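Local coordinates for galactose-binding like protein (Bacteroides thetaiotaomicron, PDB 7M1A), which is a SusE-like protein whose galactose-binding-like domain, the part described here, binds a calcium ion and probably takes part in carbohydrate recognition or breakdown, at residues T6-M11 against Y28-R33; F71-I76 against R89-W94. One frame throughout, in Å; residues are numbered along the deposited sequence.

Contact 1 (T6-M11 against Y28-R33). With CA (calcium ion), chain F.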
loop_
_atom_site.group_PDB
_atom_site.type_symbol
_atom_site.label_atom_id
_atom_site.label_comp_id
_atom_site.label_asym_id
_atom_site.label_seq_id
_atom_site.Cartn_x
_atom_site.Cartn_y
_atom_site.Cartn_z
ATOM N N THR A 6 -0.078 4.371 -14.056
ATOM C CA THR A 6 0.223 2.954 -13.890
ATOM C C THR A 6 1.499 2.709 -13.100
ATOM O O THR A 6 1.684 1.607 -12.556
ATOM C CB THR A 6 0.198 2.159 -15.214
ATOM O OG1 THR A 6 1.374 2.560 -15.943
ATOM C CG2 THR A 6 -1.095 2.306 -16.004
ATOM N N LYS A 7 2.366 3.746 -13.033
ATOM C CA LYS A 7 3.635 3.677 -12.356
ATOM C C LYS A 7 3.548 4.138 -10.894
ATOM O O LYS A 7 4.500 4.017 -10.108
ATOM C CB LYS A 7 4.676 4.505 -13.077
ATOM C CG LYS A 7 4.904 4.013 -14.499
ATOM C CD LYS A 7 6.040 4.718 -15.163
ATOM C CE LYS A 7 6.274 4.233 -16.604
ATOM N NZ LYS A 7 6.348 2.734 -16.722
ATOM N N PHE A 8 2.420 4.758 -10.500
ATOM C CA PHE A 8 2.360 5.308 -9.109
ATOM C C PHE A 8 2.342 4.132 -8.117
ATOM O O PHE A 8 1.795 3.048 -8.411
ATOM C CB PHE A 8 1.062 6.135 -8.907
ATOM C CG PHE A 8 0.979 7.476 -9.580
ATOM C CD1 PHE A 8 1.849 7.862 -10.608
ATOM C CD2 PHE A 8 -0.026 8.382 -9.148
ATOM C CE1 PHE A 8 1.730 9.113 -11.208
ATOM C CE2 PHE A 8 -0.172 9.631 -9.751
ATOM C CZ PHE A 8 0.671 9.978 -10.802
ATOM N N ARG A 9 2.905 4.370 -6.931
ATOM C CA ARG A 9 2.925 3.326 -5.924
ATOM C C ARG A 9 2.636 3.879 -4.543
ATOM O O ARG A 9 3.155 4.958 -4.173
ATOM C CB ARG A 9 4.306 2.647 -5.850
ATOM C CG ARG A 9 4.664 1.933 -7.140
ATOM C CD ARG A 9 3.944 0.624 -7.388
ATOM N NE ARG A 9 4.388 -0.056 -8.543
ATOM C CZ ARG A 9 3.841 0.035 -9.754
ATOM N NH1 ARG A 9 2.816 0.821 -9.972
ATOM N NH2 ARG A 9 4.322 -0.665 -10.758
ATOM N N GLU A 10 1.787 3.180 -3.776
ATOM C CA GLU A 10 1.561 3.519 -2.374
ATOM C C GLU A 10 2.880 3.367 -1.601
ATOM O O GLU A 10 3.706 2.519 -1.928
ATOM C CB GLU A 10 0.461 2.583 -1.861
ATOM C CG GLU A 10 0.054 2.748 -0.427
ATOM C CD GLU A 10 0.755 1.922 0.609
ATOM O OE1 GLU A 10 1.894 1.479 0.295
ATOM O OE2 GLU A 10 0.264 1.887 1.719
HETATM N N MSE A 11 3.066 4.253 -0.607
HETATM C CA MSE A 11 4.112 4.088 0.391
HETATM C C MSE A 11 3.473 4.151 1.764
HETATM O O MSE A 11 2.330 4.627 1.908
HETATM C CB MSE A 11 5.170 5.147 0.213
HETATM C CG MSE A 11 5.871 5.013 -1.121
HETATM SE SE MSE A 11 7.374 6.247 -1.309
HETATM C CE MSE A 11 8.579 5.352 -0.092
ATOM N N TYR A 28 -6.861 3.624 -5.287
ATOM C CA TYR A 28 -8.086 4.075 -5.934
ATOM C C TYR A 28 -8.079 5.556 -6.313
ATOM O O TYR A 28 -8.995 5.963 -7.082
ATOM C CB TYR A 28 -9.287 3.748 -5.012
ATOM C CG TYR A 28 -9.531 2.277 -4.727
ATOM C CD1 TYR A 28 -9.007 1.260 -5.534
ATOM C CD2 TYR A 28 -10.264 1.901 -3.612
ATOM C CE1 TYR A 28 -9.247 -0.064 -5.213
ATOM C CE2 TYR A 28 -10.569 0.575 -3.301
ATOM C CZ TYR A 28 -10.100 -0.390 -4.154
ATOM O OH TYR A 28 -10.280 -1.702 -3.805
ATOM N N VAL A 29 -7.112 6.347 -5.769
ATOM C CA VAL A 29 -7.079 7.766 -6.144
ATOM C C VAL A 29 -6.148 7.995 -7.332
ATOM O O VAL A 29 -5.987 9.120 -7.742
ATOM C CB VAL A 29 -6.782 8.713 -4.978
ATOM C CG1 VAL A 29 -7.793 8.504 -3.851
ATOM C CG2 VAL A 29 -5.328 8.678 -4.495
ATOM N N TRP A 30 -5.592 6.922 -7.970
ATOM C CA TRP A 30 -4.925 7.053 -9.263
ATOM C C TRP A 30 -5.363 5.953 -10.240
ATOM O O TRP A 30 -4.583 5.577 -11.077
ATOM C CB TRP A 30 -3.398 7.207 -9.094
ATOM C CG TRP A 30 -2.758 6.044 -8.397
ATOM C CD1 TRP A 30 -2.492 4.815 -8.921
ATOM C CD2 TRP A 30 -2.136 6.100 -7.091
ATOM N NE1 TRP A 30 -1.797 4.041 -7.989
ATOM C CE2 TRP A 30 -1.529 4.810 -6.859
ATOM C CE3 TRP A 30 -2.015 7.098 -6.092
ATOM C CZ2 TRP A 30 -0.831 4.494 -5.710
ATOM C CZ3 TRP A 30 -1.285 6.775 -4.965
ATOM C CH2 TRP A 30 -0.690 5.525 -4.796
ATOM N N ASN A 31 -6.633 5.543 -10.121
ATOM C CA ASN A 31 -7.179 4.556 -11.031
ATOM C C ASN A 31 -7.800 5.164 -12.279
ATOM O O ASN A 31 -8.337 4.400 -13.054
ATOM C CB ASN A 31 -8.064 3.564 -10.246
ATOM C CG ASN A 31 -9.377 4.204 -9.789
ATOM O OD1 ASN A 31 -9.600 5.405 -10.019
ATOM N ND2 ASN A 31 -10.165 3.462 -9.010
ATOM N N GLY A 32 -7.731 6.486 -12.483
ATOM C CA GLY A 32 -8.287 7.149 -13.680
ATOM C C GLY A 32 -9.797 7.346 -13.598
ATOM O O GLY A 32 -10.379 7.715 -14.648
ATOM N N ARG A 33 -10.397 6.954 -12.444
ATOM C CA ARG A 33 -11.848 7.092 -12.356
ATOM C C ARG A 33 -12.169 8.126 -11.287
ATOM O O ARG A 33 -11.624 8.145 -10.181
ATOM C CB ARG A 33 -12.551 5.752 -12.006
ATOM C CG ARG A 33 -12.353 4.749 -13.120
ATOM C CD ARG A 33 -13.242 3.533 -12.878
ATOM N NE ARG A 33 -12.323 2.720 -11.950
ATOM C CZ ARG A 33 -11.380 1.768 -12.293
ATOM N NH1 ARG A 33 -10.908 1.657 -13.528
ATOM N NH2 ARG A 33 -10.851 1.004 -11.323
HETATM CA CA CA F . -10.297 7.184 -8.488
HETATM O O HOH W 1 -0.295 1.385 -7.610
HETATM O O HOH W 2 -12.258 5.947 -8.105
#

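Contact 2 (F71-I76 against R89-W94)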
loop_
_atom_site.group_PDB
_atom_site.type_symbol
_atom_site.label_atom_id
_atom_site.label_comp_id
_atom_site.label_asym_id
_atom_site.label_seq_id
_atom_site.Cartn_x
_atom_site.Cartn_y
_atom_site.Cartn_z
ATOM N N PHE A 71 -1.529 20.094 -10.882
ATOM C CA PHE A 71 -2.100 19.150 -9.935
ATOM C C PHE A 71 -3.607 19.331 -9.903
ATOM O O PHE A 71 -4.081 20.489 -9.971
ATOM C CB PHE A 71 -1.447 19.327 -8.554
ATOM C CG PHE A 71 -2.115 18.548 -7.461
ATOM C CD1 PHE A 71 -1.886 17.186 -7.299
ATOM C CD2 PHE A 71 -3.099 19.181 -6.686
ATOM C CE1 PHE A 71 -2.520 16.533 -6.251
ATOM C CE2 PHE A 71 -3.686 18.515 -5.643
ATOM C CZ PHE A 71 -3.410 17.204 -5.431
ATOM N N ALA A 72 -4.343 18.243 -9.811
ATOM C CA ALA A 72 -5.793 18.330 -9.619
ATOM C C ALA A 72 -6.237 17.284 -8.619
ATOM O O ALA A 72 -5.637 16.206 -8.540
ATOM C CB ALA A 72 -6.557 18.237 -10.954
ATOM N N LEU A 73 -7.357 17.500 -7.937
ATOM C CA LEU A 73 -7.885 16.591 -6.954
ATOM C C LEU A 73 -9.403 16.701 -6.990
ATOM O O LEU A 73 -9.927 17.829 -6.974
ATOM C CB LEU A 73 -7.324 16.850 -5.562
ATOM C CG LEU A 73 -7.777 15.901 -4.417
ATOM C CD1 LEU A 73 -6.625 15.704 -3.407
ATOM C CD2 LEU A 73 -9.063 16.404 -3.714
ATOM N N TRP A 74 -10.088 15.551 -6.916
ATOM C CA TRP A 74 -11.557 15.498 -6.927
ATOM C C TRP A 74 -12.042 14.859 -5.623
ATOM O O TRP A 74 -11.641 13.753 -5.291
ATOM C CB TRP A 74 -12.102 14.636 -8.117
ATOM C CG TRP A 74 -11.856 15.325 -9.422
ATOM C CD1 TRP A 74 -12.781 16.051 -10.111
ATOM C CD2 TRP A 74 -10.622 15.397 -10.209
ATOM N NE1 TRP A 74 -12.228 16.529 -11.282
ATOM C CE2 TRP A 74 -10.908 16.113 -11.390
ATOM C CE3 TRP A 74 -9.367 14.802 -10.158
ATOM C CZ2 TRP A 74 -10.003 16.347 -12.418
ATOM C CZ3 TRP A 74 -8.427 15.002 -11.158
ATOM C CH2 TRP A 74 -8.737 15.805 -12.277
ATOM N N ALA A 75 -13.043 15.465 -5.027
ATOM C CA ALA A 75 -13.862 14.905 -3.971
ATOM C C ALA A 75 -14.746 13.769 -4.527
ATOM O O ALA A 75 -15.063 13.715 -5.726
ATOM C CB ALA A 75 -14.717 16.004 -3.328
ATOM N N ILE A 76 -15.135 12.853 -3.628
ATOM C CA ILE A 76 -16.070 11.793 -4.036
ATOM C C ILE A 76 -17.356 12.497 -4.539
ATOM O O ILE A 76 -17.817 13.511 -3.981
ATOM C CB ILE A 76 -16.346 10.882 -2.816
ATOM C CG1 ILE A 76 -15.056 10.126 -2.411
ATOM C CG2 ILE A 76 -17.535 9.914 -3.053
ATOM C CD1 ILE A 76 -15.144 9.502 -1.011
ATOM N N ARG A 89 -10.593 20.484 2.805
ATOM C CA ARG A 89 -10.881 21.916 2.583
ATOM C C ARG A 89 -9.572 22.703 2.515
ATOM O O ARG A 89 -9.371 23.479 1.581
ATOM C CB ARG A 89 -11.804 22.462 3.682
ATOM C CG ARG A 89 -12.124 23.934 3.489
ATOM C CD ARG A 89 -13.164 24.396 4.504
ATOM N NE ARG A 89 -13.537 25.793 4.257
ATOM C CZ ARG A 89 -14.397 26.467 5.017
ATOM N NH1 ARG A 89 -14.911 25.874 6.090
ATOM N NH2 ARG A 89 -14.793 27.683 4.657
ATOM N N ARG A 90 -8.661 22.530 3.493
ATOM C CA ARG A 90 -7.324 23.113 3.387
ATOM C C ARG A 90 -6.293 21.995 3.485
ATOM O O ARG A 90 -6.408 21.157 4.382
ATOM C CB ARG A 90 -7.086 24.037 4.584
ATOM C CG ARG A 90 -7.843 25.359 4.434
ATOM C CD ARG A 90 -7.090 26.313 3.499
ATOM N NE ARG A 90 -5.788 26.678 4.082
ATOM C CZ ARG A 90 -4.509 26.291 3.778
ATOM N NH1 ARG A 90 -4.171 25.451 2.781
ATOM N NH2 ARG A 90 -3.550 26.765 4.560
ATOM N N TYR A 91 -5.410 21.926 2.492
ATOM C CA TYR A 91 -4.494 20.789 2.442
ATOM C C TYR A 91 -3.251 21.205 1.685
ATOM O O TYR A 91 -3.219 22.282 1.102
ATOM C CB TYR A 91 -5.168 19.546 1.797
ATOM C CG TYR A 91 -5.710 19.705 0.391
ATOM C CD1 TYR A 91 -6.926 20.353 0.131
ATOM C CD2 TYR A 91 -5.004 19.160 -0.678
ATOM C CE1 TYR A 91 -7.416 20.416 -1.172
ATOM C CE2 TYR A 91 -5.508 19.224 -1.977
ATOM C CZ TYR A 91 -6.721 19.850 -2.227
ATOM O OH TYR A 91 -7.216 19.911 -3.506
ATOM N N GLU A 92 -2.213 20.369 1.801
ATOM C CA GLU A 92 -0.946 20.739 1.205
ATOM C C GLU A 92 -0.385 19.571 0.396
ATOM O O GLU A 92 -0.610 18.403 0.754
ATOM C CB GLU A 92 0.110 21.093 2.260
ATOM C CG GLU A 92 -0.259 22.337 3.056
ATOM C CD GLU A 92 0.578 22.553 4.297
ATOM O OE1 GLU A 92 1.363 21.674 4.685
ATOM O OE2 GLU A 92 0.518 23.661 4.772
ATOM N N VAL A 93 0.361 19.869 -0.681
ATOM C CA VAL A 93 1.082 18.848 -1.440
ATOM C C VAL A 93 2.557 19.080 -1.247
ATOM O O VAL A 93 3.017 20.214 -1.484
ATOM C CB VAL A 93 0.698 18.863 -2.957
ATOM C CG1 VAL A 93 1.341 17.695 -3.688
ATOM C CG2 VAL A 93 -0.809 18.882 -3.101
ATOM N N TRP A 94 3.308 18.036 -0.878
ATOM C CA TRP A 94 4.744 18.134 -0.584
ATOM C C TRP A 94 5.452 17.100 -1.466
ATOM O O TRP A 94 4.866 16.092 -1.917
ATOM C CB TRP A 94 5.098 17.824 0.893
ATOM C CG TRP A 94 4.571 18.789 1.886
ATOM C CD1 TRP A 94 3.245 19.127 2.127
ATOM C CD2 TRP A 94 5.356 19.612 2.759
ATOM N NE1 TRP A 94 3.179 20.002 3.249
ATOM C CE2 TRP A 94 4.473 20.340 3.595
ATOM C CE3 TRP A 94 6.743 19.811 2.849
ATOM C CZ2 TRP A 94 4.988 21.241 4.554
ATOM C CZ3 TRP A 94 7.255 20.648 3.850
ATOM C CH2 TRP A 94 6.367 21.338 4.689
#

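Contact 1 (T6-M11 against Y28-R33)
Phe8 and Trp30 carry this contact, with Glu10 adding a smaller share at the far rim of the indole. The CB of Phe8 sits squarely over the five-membered ring of Trp30, 3.5 Å from its centroid and 7° off the ring normal, a CH-pi contact. Beyond it the phenyl ring turns its edge to the same indole in a T-shaped pair, with centroids 5.2 Å apart and planes at 67°; its CD2 reaches Trp30 CB at 3.6 Å. With chi1 at 60°, Trp30 holds CG between its own backbone N and carbonyl carbon, and the indole extends away from the calcium loop until CZ2 meets the backbone N of Glu10 edge-on at 3.5 Å. No direct hydrogen bond joins the segments. Instead, a water in the indole plane accepts from Trp30 NE1 at 3.1 Å and donates to Phe8 O, which also takes a bond from NH1 of Arg9, whose guanidinium is salt-bridged to Glu99 of the second subunit. A leucine in place of Trp30 would probably leave Phe8 CB without its aromatic face and the water without its indole donor. On either side of Trp30 in sequence, Tyr28 O and Asn31 OD1 bind calcium, with Arg33 O, Thr171 O and Glu172 OE1 among the other ligands. The indole therefore ties the calcium loop to the start of strand 9-11 through apolar packing and one shared water.

Contact 2 (F71-I76 against R89-W94)
The two facing sheets of a beta-sandwich, the architecture of galactose-binding-like domains, meet here in the buried core. Strand 71-74 belongs to one sheet and strand 91-94 to the other; their axes pass 10.5 Å apart at 137°, a separation bridged by side chains without a hydrogen bond between the segments. Phe71 and Leu73, alternate residues of their strand, point inward to meet Tyr91 and Val93, alternate residues of the opposing one.

Val93 lays CG2 over one face of the Phe71 ring, displaced toward the rim on the side of CE2 and CZ. This is a CH-pi contact, with the methyl 4.0 Å from the ring centroid and 19° off the normal. Phe71 holds CG anti to its backbone N (chi1 171°), which carries the ring across the interface to this methyl. Tyr91 approaches the same phenyl differently: the two rings meet edge to edge, CE2 of Tyr91 lying 4.2 Å from CE2 of Phe71. Farther along, Tyr91 and Leu73 reach toward one another from opposing sheets, and Leu73 CD1 comes to 4.0 Å from Tyr91 CE2.

Neighbouring strands continue the core: Phe175 meets the Phe71 ring, Ile154 packs on Val93 and Met115 on Tyr91. The phenol thus crosses an apolar layer, yet its polar end is satisfied by a hydrogen bond to Asp140, on the strand next to 70-74. That bond adds a polar tie between the sheets to the apolar packing of these four side chains. At the same end of the ring, Tyr91 OH packs against the aliphatic base of Leu73, 3.7 Å from its CB.

Overall arrangement
Contact 1 closes before contact 2 opens along the chain, and their centres lie 15 Å apart. Their nearest atoms remain about 7 Å from each other, so they do not touch, but both reach the same antiparallel sheet: contact 1 through strand 9-11, contact 2 through strand 88-96. The calcium site gives a second connection. Residues 28-33 supply three of its protein ligands, while Thr171 and Glu172 lie on strand 169-176, which pairs with strand 70-74. Leu73 of contact 2 has its side chain about 10 Å from the ion. Contact 1 also borders the second subunit, where Arg9 has a further salt bridge to Asp61 of that chain, whereas contact 2 is internal to one subunit.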